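Local coordinates for protein glutamyl-tRNA(Gln) amidotransferase subunit F, mitochondrial (Saccharomyces cerevisiae, PDB 4N0H) that serves as the GatF subunit of the mitochondrial glutamyl-tRNA(Gln) amidotransferase complex and belongs to the GatC-like clan, at residues 68-71 and 72-75. Residues are numbered along the deposited sequence; the frame is centred on the assembly and turned at random.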
# COMPACT_ATOMS: atom_id res chain seq x y z
N LYS C 68 21.14 -11.65 18.31
CA LYS C 68 20.43 -11.94 19.55
C LYS C 68 19.45 -10.82 19.90
O LYS C 68 18.34 -11.06 20.38
CB LYS C 68 21.42 -12.15 20.70
CG LYS C 68 20.80 -12.81 21.92
CD LYS C 68 20.55 -14.29 21.68
CE LYS C 68 21.81 -15.11 21.87
NZ LYS C 68 22.27 -15.09 23.29
N GLU C 69 19.88 -9.58 19.65
CA GLU C 69 19.05 -8.41 19.91
C GLU C 69 17.81 -8.38 19.01
O GLU C 69 16.72 -8.02 19.45
CB GLU C 69 19.87 -7.13 19.72
CG GLU C 69 19.07 -5.84 19.86
CD GLU C 69 19.95 -4.61 19.83
OE1 GLU C 69 21.17 -4.74 20.10
OE2 GLU C 69 19.43 -3.51 19.53
N ILE C 70 17.99 -8.78 17.76
CA ILE C 70 16.87 -8.88 16.83
C ILE C 70 15.92 -9.99 17.26
O ILE C 70 14.70 -9.83 17.21
CB ILE C 70 17.35 -9.12 15.38
CG1 ILE C 70 18.27 -7.99 14.92
CG2 ILE C 70 16.17 -9.24 14.43
CD1 ILE C 70 18.81 -8.15 13.52
N GLN C 71 16.49 -11.12 17.69
CA GLN C 71 15.71 -12.24 18.22
C GLN C 71 14.82 -11.82 19.38
O GLN C 71 13.65 -12.18 19.43
CB GLN C 71 16.64 -13.36 18.69
CG GLN C 71 17.21 -14.23 17.58
CD GLN C 71 18.17 -15.27 18.12
OE1 GLN C 71 19.32 -14.96 18.44
NE2 GLN C 71 17.71 -16.51 18.23
N MET C 72 15.40 -11.06 20.31
CA MET C 72 14.69 -10.62 21.51
C MET C 72 13.54 -9.68 21.15
O MET C 72 12.40 -9.90 21.58
CB MET C 72 15.65 -9.89 22.46
CG MET C 72 15.79 -10.52 23.84
SD MET C 72 16.95 -11.91 23.89
CE MET C 72 15.87 -13.30 23.54
N ARG C 73 13.85 -8.64 20.39
CA ARG C 73 12.87 -7.64 19.99
C ARG C 73 11.72 -8.27 19.23
O ARG C 73 10.55 -8.00 19.51
CB ARG C 73 13.54 -6.56 19.14
CG ARG C 73 12.65 -5.36 18.84
CD ARG C 73 13.33 -4.38 17.91
NE ARG C 73 13.61 -4.98 16.60
CZ ARG C 73 14.82 -5.25 16.14
NH1 ARG C 73 15.89 -4.98 16.88
NH2 ARG C 73 14.97 -5.80 14.94
N LEU C 74 12.06 -9.12 18.26
CA LEU C 74 11.07 -9.83 17.46
C LEU C 74 10.21 -10.73 18.33
O LEU C 74 8.99 -10.82 18.14
CB LEU C 74 11.78 -10.64 16.37
CG LEU C 74 11.02 -11.16 15.16
CD1 LEU C 74 10.19 -10.06 14.51
CD2 LEU C 74 12.01 -11.74 14.16
N ALA C 75 10.83 -11.39 19.31
CA ALA C 75 10.11 -12.24 20.25
C ALA C 75 9.02 -11.46 20.99
O ALA C 75 7.90 -11.94 21.13
CB ALA C 75 11.07 -12.89 21.24
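Four successive i to i+4 hydrogen bonds, from the N-H groups of Met72, Arg73, Leu74 and Ala75 to the carbonyls of Lys68, Glu69, Ile70 and Gln71, make 68-75 two regular turns of alpha-helix within helix 67-81. The straightest is Arg73 N to Glu69 O, 3.1 Å long with an angle of 171° at the hydrogen; Met72 N to Lys68 O is shorter at 2.9 Å but more bent.

Among the side chains, the main meeting is an i to i+3 one between Ile70 and Arg73, which lie side by side and point the same way. Arg73 has CG anti to its own N (chi1 -172°) and bends at chi3 (63°), and with the turn at chi4 this brings the guanidinium back toward the preceding turn. There Arg73 NH2 comes within 3.7 Å of Ile70 CG2, a plain van der Waals contact with the methyl branch. Arg73 NH1 stands 4.0 Å from Ile70 CA. Glu69 is one turn before Arg73, but its OE2 remains 4.7 Å from Arg73 NH1, too far for a salt bridge, though the opposite charges probably still attract.

Ile70 and Leu74 are the buried residues of these turns. Ile70 packs on Val51 and Leu55, and Leu74 on Leu54, joining this helix to helix 48-57; Leu74 also meets an apolar side chain of another protein chain. Gln71 reaches out in an extended chain beyond CG, and its NE2 donates a hydrogen bond to Pro46 O in the loop leading to helix 48-57. On the exposed side, the bend at chi2 carries SD of Met72 back over the preceding turn, 3.9 Å from Lys68 O.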